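Local coordinates for monosaccharide ABC transporter substrate-binding protein, CUT2 family (Acidothermus cellulolyticus, PDB 4RU1) that binds myo-inositol in the cleft between its two lobes and probably serves as the carbohydrate receptor of an ABC transporter, at residues M25-Q30 with A81-D86; P103-N108 with M121-D126; F107-D112 with Q155-S160; Q125-A130 with E159-G164. All blocks are in the same frame, centred on the assembly; numbering follows the deposited sequence.

Interaction 1 of 4, residues M25-Q30 with A81-D86; sequences MITHQQ and AVTIPD. With INS (1,2,3,4,5,6-hexahydroxy-cyclohexane), chain M.
Pro85 CB sits over one face of the His28 imidazole, 4.2 Å from the ring centroid, in a CH-pi contact. Thr83 OG1 and inositol O5 are at the ring edge, near its plane. Trp36 also meets this ring edge-to-face. The site lies at the C-terminal ends of neighbouring parallel strands 21-27 and 79-82, in one lobe of the periplasmic binding protein fold. The first torsion of His28 (61°) puts CG between the backbone N and the carbonyl carbon, which brings the ring across to Thr83 and Pro85. His28 ND1 shares a hydrogen bond of 2.8 Å with Thr83 OG1, and either atom could be the donor. His28 NE2 donates to inositol O5 (3.0 Å) and is also hydrogen-bonded to O4. Bonds at both ring nitrogens are likely to fix its rotation. Glu65 is a second partner of Thr83 OG1. An alanine here would probably leave inositol O5 and Thr83 OG1 without their imidazole partner and open a gap beside Pro85 CB. Behind the site, Ile26 N donates to Ala81 O (2.8 Å) and Thr83 N to Ile26 O (3.1 Å). Met25 and Ala81 share one sheet face, where Met25 CE packs 4.2 Å from Ala81 CB.

Interaction 2 of 4, residues P103-N108 with M121-D126; sequences PVVAFN and MYFGQD. With INS (1,2,3,4,5,6-hexahydroxy-cyclohexane), chain M.
Strands 104-107 and 121-124 run parallel, 25° apart in direction, and pair Ala106 with Tyr122 and Phe107 with Phe123. They are the two strands of a beta-alpha-beta unit, with the short helix 114-117 in the crossover. Three backbone bonds join them: Ala106 N to Met121 O, Phe123 N to Ala106 O, and Asn108 N to Phe123 O. On the face of Val105 and Phe123 the packing is apolar. Val105 CG1 meets the edge of the Phe123 ring, 3.6 Å from CE1. Val105 CG2 touches Met121 CE, and helix 253-270 covers this side. On the other face, Tyr122 CG is anti to the backbone N (chi1 -175°), and the Tyr122 ring lies against the neighbouring strand. Phe107 CA is 4.0 Å above one ring face, offset toward the rim, and Ala106 CB is 3.7 Å from Tyr122 CD1. Trp114 stacks on the same ring. The Tyr122 hydroxyl is hydrogen-bonded to a water in the ring plane at 2.6 Å from OH. That water also contacts Asn108 O and Gln125 O. An alanine at Tyr122 would probably leave this water without its hydroxyl mate, Trp114 without its stack, and a gap beside Ala106 CB. Asn108, just past the strand end, is a pocket residue. Glu256 also accepts from Asn108 ND2. The inositol uses the amide twice: Asn108 OD1 accepts from O5 (2.7 Å), and Asn108 ND2 donates to O6 at 2.9 Å.

Interaction 3 of 4, residues F107-D112 with Q155-S160; sequences FNAGID and QVQLES. With INS (1,2,3,4,5,6-hexahydroxy-cyclohexane), chain M.
Val156 opens the contact from the first turn of helix 156-168. Its CG2 methyl lies 4.1 Å from Gly110 N in the loop after strand 104-107. Gly110 has a backbone conformation (phi 102°) that suits glycine, since a side chain would be jammed against the carbonyl O of Ala109. Gln157 follows and carries most of the contact. Its first torsion (76°) sets CG between the backbone N and the carbonyl carbon, and the chain bends again at chi2. The folded side chain lies over the Ala109 methyl: Ala109 CB is 3.6 Å from Gln157 OE1 and 4.0 Å from Gln157 CB. Gln157 NE2 donates to inositol O5 at 3.0 Å. It also donates to OE1 of Gln155, the N-cap residue, at 2.9 Å. The amide nitrogen is thus held by two acceptors. Leu158 CD2 makes a van der Waals contact with inositol O2, at 3.7 Å. Glu159 turns to the other side of the helix, where it meets Lys175 and Tyr177. Ser160 OG bonds back to Val156 O at 2.8 Å, reaching it from the face opposite to Ser160 N. No hydrogen bond links the two segments directly. Packing and shared inositol join a loop of one lobe to a helix of the other, as in the ligand-filled cleft of a closed periplasmic binding protein.

Interaction 4 of 4, residues Q125-A130 with E159-G164; sequences QDETVA and ESRCNG. With INS (1,2,3,4,5,6-hexahydroxy-cyclohexane), chain M.
Glu127 and Arg161 lie side by side and point the same way, toward the inositol. The Arg161 chain is extended from CG to NE, while Glu127 bends at chi2. Their flat ends are strongly turned, with carboxylate and guanidinium planes 70° apart. Arg161 grips the carboxylate side-on in a salt bridge. Its NE donates to Glu127 OE1 at 2.8 Å and its NH2 to Glu127 OE2 at 2.9 Å. Both nitrogens come from above the carboxylate plane. The NE bond is nearly straight (174°), with OE1 in the guanidinium plane. Gln125 NE2 donates to the same Glu127 OE1 at 2.9 Å, reaching it from the opposite face of the carboxylate plane to Arg161 NE. OE1 is therefore held by two donors. With the carboxylate paired, Arg161 would probably stay charged in this buried place. Its NH1 and NH2 both donate to inositol O1, NH1 at 2.8 Å, and O1 lies at the edge of the guanidinium. Behind the salt bridge the helices are close. Thr128 OG1 touches Ser160 CB at 3.5 Å, and a water joins Thr128 OG1 to Asn163 OD1. Gly164 CA is 3.8 Å from Thr128 O, and a side chain there would clash with that oxygen. Helices 127-140 and 156-168 so pack in the second lobe, with Glu127 probably positioning Arg161 from the second shell of the inositol pocket.

Interaction 1 closes before the others open along the chain. Interactions 1 and 2 share the parallel sheet of one lobe, where strands 79-82 and 104-107 are neighbours, and their centres are 10 Å apart. Interaction 3 starts at the end of strand 104-107, at Phe107 and Asn108, which it shares with interaction 2, and reaches helix 156-168. Interaction 4 uses that same helix, centred 8 Å further on. It begins at Gln125 and Asp126, where interaction 2 ends and helix 127-140 follows. Interactions 1 and 4 are the most distant pair, about 18 Å between centres. All four touch the inositol. They thus form a path from the sheet of the first lobe, across the cleft, to helices of the second.

Interaction 1 of 4, residues M25-Q30 with A81-D86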
# COMPACT_ATOMS: atom_id res chain seq x y z
N MET A 25 12.17 6.56 -8.76
CA MET A 25 10.96 6.06 -7.99
C MET A 25 11.10 6.57 -6.57
O MET A 25 12.12 6.28 -5.88
CB MET A 25 10.86 4.55 -7.99
CG MET A 25 9.77 3.97 -7.16
SD MET A 25 9.46 2.12 -7.42
CE MET A 25 8.49 2.27 -8.94
N ILE A 26 10.12 7.38 -6.14
CA ILE A 26 10.15 8.13 -4.89
C ILE A 26 8.96 7.74 -4.07
O ILE A 26 7.80 7.83 -4.50
CB ILE A 26 10.11 9.59 -5.22
CG1 ILE A 26 11.36 9.96 -6.04
CG2 ILE A 26 10.14 10.41 -3.95
CD1 ILE A 26 11.29 11.35 -6.67
N THR A 27 9.23 7.22 -2.87
CA THR A 27 8.16 6.74 -2.03
C THR A 27 8.27 7.28 -0.58
O THR A 27 9.14 8.06 -0.20
CB THR A 27 8.15 5.22 -2.01
OG1 THR A 27 9.08 4.81 -1.01
CG2 THR A 27 8.46 4.62 -3.34
N HIS A 28 7.26 6.93 0.19
CA HIS A 28 7.13 7.26 1.62
C HIS A 28 7.51 6.12 2.56
O HIS A 28 7.19 6.21 3.72
CB HIS A 28 5.70 7.69 1.87
CG HIS A 28 4.68 6.62 1.56
ND1 HIS A 28 4.12 6.49 0.30
CD2 HIS A 28 4.10 5.68 2.32
CE1 HIS A 28 3.25 5.52 0.30
NE2 HIS A 28 3.23 4.99 1.51
N GLN A 29 8.17 5.07 2.02
CA GLN A 29 8.57 3.86 2.73
C GLN A 29 9.22 4.25 4.08
O GLN A 29 10.19 5.06 4.10
CB GLN A 29 9.52 3.05 1.89
CG GLN A 29 10.21 1.97 2.66
CD GLN A 29 11.14 1.14 1.86
OE1 GLN A 29 11.54 1.50 0.77
NE2 GLN A 29 11.45 -0.03 2.38
N GLN A 30 8.67 3.70 5.15
CA GLN A 30 9.38 3.72 6.44
C GLN A 30 10.50 2.71 6.35
O GLN A 30 10.28 1.56 5.94
CB GLN A 30 8.44 3.31 7.54
CG GLN A 30 9.06 3.17 8.90
CD GLN A 30 9.29 4.53 9.55
OE1 GLN A 30 8.46 5.44 9.46
NE2 GLN A 30 10.42 4.68 10.19
N ALA A 81 8.30 8.27 -10.90
CA ALA A 81 7.23 7.50 -10.31
C ALA A 81 7.14 7.83 -8.83
O ALA A 81 8.17 7.67 -8.09
CB ALA A 81 7.55 6.05 -10.57
N VAL A 82 6.00 8.35 -8.37
CA VAL A 82 5.92 8.91 -7.04
C VAL A 82 4.67 8.48 -6.28
O VAL A 82 3.62 8.26 -6.86
CB VAL A 82 5.93 10.44 -7.12
CG1 VAL A 82 4.71 11.02 -7.81
CG2 VAL A 82 6.18 11.05 -5.78
N THR A 83 4.80 8.33 -4.96
CA THR A 83 3.64 8.06 -4.06
C THR A 83 3.13 9.37 -3.42
O THR A 83 3.93 10.29 -3.20
CB THR A 83 4.00 7.05 -2.97
OG1 THR A 83 4.93 7.68 -2.07
CG2 THR A 83 4.64 5.85 -3.57
N ILE A 84 1.84 9.49 -3.15
CA ILE A 84 1.28 10.74 -2.66
C ILE A 84 0.42 10.44 -1.40
O ILE A 84 -0.76 10.70 -1.36
CB ILE A 84 0.42 11.48 -3.70
CG1 ILE A 84 1.03 11.40 -5.09
CG2 ILE A 84 0.21 12.92 -3.27
CD1 ILE A 84 0.18 11.95 -6.18
N PRO A 85 1.08 10.06 -0.29
CA PRO A 85 0.35 9.84 0.94
C PRO A 85 -0.15 11.13 1.59
O PRO A 85 -1.03 11.13 2.41
CB PRO A 85 1.37 9.11 1.83
CG PRO A 85 2.71 9.64 1.35
CD PRO A 85 2.49 9.65 -0.17
N ASP A 86 0.56 12.23 1.37
CA ASP A 86 0.23 13.53 2.01
C ASP A 86 0.15 14.56 0.90
O ASP A 86 1.14 15.25 0.60
CB ASP A 86 1.39 13.85 2.97
CG ASP A 86 1.17 15.08 3.83
OD1 ASP A 86 0.24 15.89 3.57
OD2 ASP A 86 1.98 15.19 4.77
C1 INS M . 0.48 -0.81 2.32
C2 INS M . 1.16 -0.88 3.68
C3 INS M . 2.42 -0.02 3.66
C4 INS M . 2.18 1.39 3.15
C5 INS M . 1.57 1.39 1.78
C6 INS M . 0.31 0.58 1.70
O1 INS M . -0.75 -1.54 2.29
O2 INS M . 0.25 -0.25 4.61
O3 INS M . 2.89 0.03 5.02
O4 INS M . 3.42 2.15 3.14
O5 INS M . 1.22 2.72 1.34
O6 INS M . -0.19 0.50 0.34

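Interaction 2 of 4, residues P103-N108 with M121-D126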
# COMPACT_ATOMS: atom_id res chain seq x y z
N PRO A 103 7.88 13.66 -17.26
CA PRO A 103 6.61 12.94 -17.08
C PRO A 103 6.56 12.25 -15.72
O PRO A 103 7.59 11.67 -15.27
CB PRO A 103 6.65 11.91 -18.18
CG PRO A 103 8.06 11.63 -18.43
CD PRO A 103 8.71 13.00 -18.27
N VAL A 104 5.40 12.34 -15.07
CA VAL A 104 5.23 11.68 -13.78
C VAL A 104 4.05 10.72 -13.81
O VAL A 104 3.01 10.95 -14.45
CB VAL A 104 5.06 12.66 -12.63
CG1 VAL A 104 3.82 13.46 -12.90
CG2 VAL A 104 4.96 11.94 -11.31
N VAL A 105 4.29 9.61 -13.14
CA VAL A 105 3.27 8.60 -12.85
C VAL A 105 3.19 8.48 -11.35
O VAL A 105 4.22 8.50 -10.69
CB VAL A 105 3.55 7.28 -13.55
CG1 VAL A 105 2.60 6.14 -13.10
CG2 VAL A 105 3.38 7.48 -15.07
N ALA A 106 1.96 8.39 -10.82
CA ALA A 106 1.71 8.23 -9.38
C ALA A 106 1.32 6.80 -9.10
O ALA A 106 0.83 6.10 -9.99
CB ALA A 106 0.74 9.23 -8.83
N PHE A 107 1.61 6.30 -7.92
CA PHE A 107 1.26 4.96 -7.63
C PHE A 107 1.14 4.79 -6.11
O PHE A 107 1.62 5.63 -5.31
CB PHE A 107 2.25 3.93 -8.25
CG PHE A 107 3.59 3.89 -7.58
CD1 PHE A 107 4.54 4.86 -7.80
CD2 PHE A 107 3.91 2.79 -6.80
CE1 PHE A 107 5.79 4.82 -7.16
CE2 PHE A 107 5.14 2.76 -6.14
CZ PHE A 107 6.07 3.73 -6.36
N ASN A 108 0.41 3.75 -5.70
CA ASN A 108 0.28 3.25 -4.35
C ASN A 108 -0.56 4.16 -3.41
O ASN A 108 -1.47 3.65 -2.74
CB ASN A 108 1.58 2.97 -3.68
CG ASN A 108 1.39 2.40 -2.31
OD1 ASN A 108 1.51 3.13 -1.32
ND2 ASN A 108 1.06 1.14 -2.21
N MET A 121 -0.78 9.29 -15.02
CA MET A 121 -1.42 8.00 -14.79
C MET A 121 -1.33 7.65 -13.28
O MET A 121 -0.53 8.27 -12.54
CB MET A 121 -0.68 6.94 -15.52
CG MET A 121 -0.68 6.90 -17.03
SD MET A 121 0.28 5.67 -17.89
CE MET A 121 1.73 6.65 -18.46
N TYR A 122 -2.07 6.66 -12.84
CA TYR A 122 -1.98 6.20 -11.47
C TYR A 122 -2.18 4.72 -11.43
O TYR A 122 -3.08 4.22 -12.14
CB TYR A 122 -3.08 6.78 -10.59
CG TYR A 122 -2.99 6.43 -9.10
CD1 TYR A 122 -2.30 7.19 -8.18
CD2 TYR A 122 -3.67 5.32 -8.61
CE1 TYR A 122 -2.20 6.81 -6.84
CE2 TYR A 122 -3.57 4.91 -7.24
CZ TYR A 122 -2.85 5.71 -6.36
OH TYR A 122 -2.80 5.44 -5.02
N PHE A 123 -1.40 4.00 -10.64
CA PHE A 123 -1.51 2.51 -10.42
C PHE A 123 -1.66 2.20 -8.95
O PHE A 123 -0.78 2.55 -8.13
CB PHE A 123 -0.26 1.78 -10.99
CG PHE A 123 -0.08 2.00 -12.48
CD1 PHE A 123 0.55 3.12 -12.91
CD2 PHE A 123 -0.75 1.20 -13.40
CE1 PHE A 123 0.64 3.40 -14.28
CE2 PHE A 123 -0.66 1.46 -14.77
CZ PHE A 123 0.04 2.57 -15.17
N GLY A 124 -2.78 1.56 -8.60
CA GLY A 124 -3.01 1.04 -7.27
C GLY A 124 -4.40 0.63 -7.08
O GLY A 124 -5.19 0.53 -8.03
N GLN A 125 -4.78 0.49 -5.82
CA GLN A 125 -6.17 0.12 -5.55
C GLN A 125 -6.90 1.26 -4.89
O GLN A 125 -6.30 2.14 -4.21
CB GLN A 125 -6.22 -1.21 -4.77
CG GLN A 125 -6.60 -1.21 -3.33
CD GLN A 125 -6.23 -2.47 -2.59
OE1 GLN A 125 -6.19 -3.54 -3.18
NE2 GLN A 125 -5.96 -2.34 -1.31
N ASP A 126 -8.22 1.28 -5.11
CA ASP A 126 -9.03 2.32 -4.60
C ASP A 126 -9.29 1.92 -3.17
O ASP A 126 -9.95 0.91 -2.90
CB ASP A 126 -10.35 2.41 -5.41
CG ASP A 126 -11.28 3.54 -4.90
OD1 ASP A 126 -11.35 3.80 -3.68
OD2 ASP A 126 -12.00 4.14 -5.70
C1 INS M . 0.48 -0.81 2.32
C2 INS M . 1.16 -0.88 3.68
C3 INS M . 2.42 -0.02 3.66
C4 INS M . 2.18 1.39 3.15
C5 INS M . 1.57 1.39 1.78
C6 INS M . 0.31 0.58 1.70
O1 INS M . -0.75 -1.54 2.29
O2 INS M . 0.25 -0.25 4.61
O3 INS M . 2.89 0.03 5.02
O4 INS M . 3.42 2.15 3.14
O5 INS M . 1.22 2.72 1.34
O6 INS M . -0.19 0.50 0.34
O HOH W 1 -4.19 3.67 -3.79
O HOH W 2 -3.12 0.94 -3.48

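Interaction 3 of 4, residues F107-D112 with Q155-S160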
# COMPACT_ATOMS: atom_id res chain seq x y z
N PHE A 107 1.61 6.30 -7.92
CA PHE A 107 1.26 4.96 -7.63
C PHE A 107 1.14 4.79 -6.11
O PHE A 107 1.62 5.63 -5.31
CB PHE A 107 2.25 3.93 -8.25
CG PHE A 107 3.59 3.89 -7.58
CD1 PHE A 107 4.54 4.86 -7.80
CD2 PHE A 107 3.91 2.79 -6.80
CE1 PHE A 107 5.79 4.82 -7.16
CE2 PHE A 107 5.14 2.76 -6.14
CZ PHE A 107 6.07 3.73 -6.36
N ASN A 108 0.41 3.75 -5.70
CA ASN A 108 0.28 3.25 -4.35
C ASN A 108 -0.56 4.16 -3.41
O ASN A 108 -1.47 3.65 -2.74
CB ASN A 108 1.58 2.97 -3.68
CG ASN A 108 1.39 2.40 -2.31
OD1 ASN A 108 1.51 3.13 -1.32
ND2 ASN A 108 1.06 1.14 -2.21
N ALA A 109 -0.25 5.45 -3.34
CA ALA A 109 -0.99 6.38 -2.52
C ALA A 109 -1.32 7.61 -3.30
O ALA A 109 -0.46 8.13 -3.98
CB ALA A 109 -0.24 6.75 -1.30
N GLY A 110 -2.52 8.15 -3.08
CA GLY A 110 -3.00 9.40 -3.68
C GLY A 110 -3.96 9.24 -4.84
O GLY A 110 -3.95 10.06 -5.73
N ILE A 111 -4.78 8.20 -4.86
CA ILE A 111 -5.62 7.91 -6.00
C ILE A 111 -6.61 9.10 -6.27
O ILE A 111 -6.94 9.33 -7.40
CB ILE A 111 -6.39 6.58 -5.82
CG1 ILE A 111 -7.09 6.18 -7.13
CG2 ILE A 111 -7.46 6.69 -4.68
CD1 ILE A 111 -7.66 4.79 -7.10
N ASP A 112 -7.03 9.82 -5.22
CA ASP A 112 -7.95 10.98 -5.34
C ASP A 112 -7.27 12.30 -5.76
O ASP A 112 -7.93 13.29 -6.13
CB ASP A 112 -8.64 11.21 -3.97
CG ASP A 112 -9.33 9.96 -3.41
OD1 ASP A 112 -10.03 9.23 -4.17
OD2 ASP A 112 -9.20 9.72 -2.17
N GLN A 155 -1.81 9.68 6.55
CA GLN A 155 -1.56 9.07 5.26
C GLN A 155 -2.89 8.74 4.56
O GLN A 155 -3.67 7.89 5.08
CB GLN A 155 -0.67 7.85 5.40
CG GLN A 155 0.75 8.26 5.74
CD GLN A 155 1.77 7.19 5.58
OE1 GLN A 155 1.58 6.14 5.00
NE2 GLN A 155 2.93 7.45 6.12
N VAL A 156 -3.16 9.38 3.43
CA VAL A 156 -4.52 9.37 2.86
C VAL A 156 -4.91 7.90 2.55
O VAL A 156 -6.13 7.52 2.56
CB VAL A 156 -4.71 10.23 1.61
CG1 VAL A 156 -4.62 11.70 1.96
CG2 VAL A 156 -3.79 9.89 0.45
N GLN A 157 -3.96 7.10 2.10
CA GLN A 157 -4.27 5.74 1.65
C GLN A 157 -4.68 4.83 2.80
O GLN A 157 -5.48 3.88 2.62
CB GLN A 157 -3.15 5.09 0.84
CG GLN A 157 -1.95 4.58 1.64
CD GLN A 157 -1.02 5.65 2.22
OE1 GLN A 157 -1.24 6.85 2.15
NE2 GLN A 157 0.10 5.14 2.70
N LEU A 158 -4.16 5.10 3.98
CA LEU A 158 -4.52 4.38 5.18
C LEU A 158 -5.84 4.90 5.72
O LEU A 158 -6.74 4.08 6.06
CB LEU A 158 -3.40 4.51 6.23
CG LEU A 158 -2.04 3.92 5.85
CD1 LEU A 158 -1.08 4.01 7.02
CD2 LEU A 158 -2.15 2.50 5.26
N GLU A 159 -6.01 6.22 5.79
CA GLU A 159 -7.23 6.76 6.30
C GLU A 159 -8.42 6.35 5.44
O GLU A 159 -9.48 6.08 5.94
CB GLU A 159 -7.14 8.32 6.43
CG GLU A 159 -6.06 8.73 7.39
CD GLU A 159 -6.35 8.44 8.87
OE1 GLU A 159 -7.51 8.26 9.27
OE2 GLU A 159 -5.35 8.36 9.58
N SER A 160 -8.22 6.28 4.13
CA SER A 160 -9.32 5.89 3.24
C SER A 160 -9.78 4.50 3.56
O SER A 160 -10.98 4.21 3.44
CB SER A 160 -8.81 5.98 1.80
OG SER A 160 -8.63 7.31 1.40
C1 INS M . 0.48 -0.81 2.32
C2 INS M . 1.16 -0.88 3.68
C3 INS M . 2.42 -0.02 3.66
C4 INS M . 2.18 1.39 3.15
C5 INS M . 1.57 1.39 1.78
C6 INS M . 0.31 0.58 1.70
O1 INS M . -0.75 -1.54 2.29
O2 INS M . 0.25 -0.25 4.61
O3 INS M . 2.89 0.03 5.02
O4 INS M . 3.42 2.15 3.14
O5 INS M . 1.22 2.72 1.34
O6 INS M . -0.19 0.50 0.34

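Interaction 4 of 4, residues Q125-A130 with E159-G164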
# COMPACT_ATOMS: atom_id res chain seq x y z
N GLN A 125 -4.78 0.49 -5.82
CA GLN A 125 -6.17 0.12 -5.55
C GLN A 125 -6.90 1.26 -4.89
O GLN A 125 -6.30 2.14 -4.21
CB GLN A 125 -6.22 -1.21 -4.77
CG GLN A 125 -6.60 -1.21 -3.33
CD GLN A 125 -6.23 -2.47 -2.59
OE1 GLN A 125 -6.19 -3.54 -3.18
NE2 GLN A 125 -5.96 -2.34 -1.31
N ASP A 126 -8.22 1.28 -5.11
CA ASP A 126 -9.03 2.32 -4.60
C ASP A 126 -9.29 1.92 -3.17
O ASP A 126 -9.95 0.91 -2.90
CB ASP A 126 -10.35 2.41 -5.41
CG ASP A 126 -11.28 3.54 -4.90
OD1 ASP A 126 -11.35 3.80 -3.68
OD2 ASP A 126 -12.00 4.14 -5.70
N GLU A 127 -8.69 2.67 -2.27
CA GLU A 127 -8.62 2.26 -0.90
C GLU A 127 -9.96 2.44 -0.14
O GLU A 127 -10.27 1.68 0.79
CB GLU A 127 -7.48 2.95 -0.16
CG GLU A 127 -6.07 2.66 -0.69
CD GLU A 127 -5.62 1.19 -0.59
OE1 GLU A 127 -6.40 0.33 -0.15
OE2 GLU A 127 -4.47 0.94 -1.00
N THR A 128 -10.69 3.52 -0.42
CA THR A 128 -12.09 3.65 0.03
C THR A 128 -12.93 2.44 -0.38
O THR A 128 -13.60 1.85 0.44
CB THR A 128 -12.70 4.97 -0.43
OG1 THR A 128 -11.89 6.05 0.09
CG2 THR A 128 -14.05 5.09 0.13
N VAL A 129 -12.86 2.07 -1.67
CA VAL A 129 -13.61 0.88 -2.11
C VAL A 129 -13.13 -0.37 -1.39
O VAL A 129 -13.93 -1.21 -0.95
CB VAL A 129 -13.47 0.67 -3.63
CG1 VAL A 129 -14.12 -0.63 -4.07
CG2 VAL A 129 -14.14 1.83 -4.33
N ALA A 130 -11.81 -0.53 -1.18
CA ALA A 130 -11.37 -1.75 -0.52
C ALA A 130 -11.89 -1.76 0.93
O ALA A 130 -12.35 -2.81 1.45
CB ALA A 130 -9.84 -1.90 -0.57
N GLU A 159 -6.01 6.22 5.79
CA GLU A 159 -7.23 6.76 6.30
C GLU A 159 -8.42 6.35 5.44
O GLU A 159 -9.48 6.08 5.94
CB GLU A 159 -7.14 8.32 6.43
CG GLU A 159 -6.06 8.73 7.39
CD GLU A 159 -6.35 8.44 8.87
OE1 GLU A 159 -7.51 8.26 9.27
OE2 GLU A 159 -5.35 8.36 9.58
N SER A 160 -8.22 6.28 4.13
CA SER A 160 -9.32 5.89 3.24
C SER A 160 -9.78 4.50 3.56
O SER A 160 -10.98 4.21 3.44
CB SER A 160 -8.81 5.98 1.80
OG SER A 160 -8.63 7.31 1.40
N ARG A 161 -8.84 3.58 3.84
CA ARG A 161 -9.22 2.22 4.16
C ARG A 161 -10.14 2.16 5.39
O ARG A 161 -11.21 1.54 5.35
CB ARG A 161 -7.97 1.34 4.41
CG ARG A 161 -7.11 1.08 3.20
CD ARG A 161 -5.88 0.23 3.52
NE ARG A 161 -5.11 -0.00 2.29
CZ ARG A 161 -3.87 -0.46 2.28
NH1 ARG A 161 -3.23 -0.83 3.38
NH2 ARG A 161 -3.30 -0.66 1.14
N CYS A 162 -9.69 2.85 6.43
CA CYS A 162 -10.50 2.86 7.67
C CYS A 162 -11.81 3.61 7.47
O CYS A 162 -12.90 3.13 7.96
CB CYS A 162 -9.69 3.42 8.80
SG CYS A 162 -8.26 2.39 9.11
N ASN A 163 -11.78 4.73 6.78
CA ASN A 163 -13.09 5.42 6.55
C ASN A 163 -14.04 4.47 5.76
O ASN A 163 -15.24 4.46 6.00
CB ASN A 163 -12.87 6.73 5.87
CG ASN A 163 -14.13 7.39 5.47
OD1 ASN A 163 -14.45 7.41 4.31
ND2 ASN A 163 -14.89 7.89 6.44
N GLY A 164 -13.49 3.73 4.81
CA GLY A 164 -14.36 2.87 4.02
C GLY A 164 -14.97 1.81 4.88
O GLY A 164 -16.19 1.54 4.73
C1 INS M . 0.48 -0.81 2.32
C2 INS M . 1.16 -0.88 3.68
C3 INS M . 2.42 -0.02 3.66
C4 INS M . 2.18 1.39 3.15
C5 INS M . 1.57 1.39 1.78
C6 INS M . 0.31 0.58 1.70
O1 INS M . -0.75 -1.54 2.29
O2 INS M . 0.25 -0.25 4.61
O3 INS M . 2.89 0.03 5.02
O4 INS M . 3.42 2.15 3.14
O5 INS M . 1.22 2.72 1.34
O6 INS M . -0.19 0.50 0.34
O HOH W 3 -12.43 7.62 2.30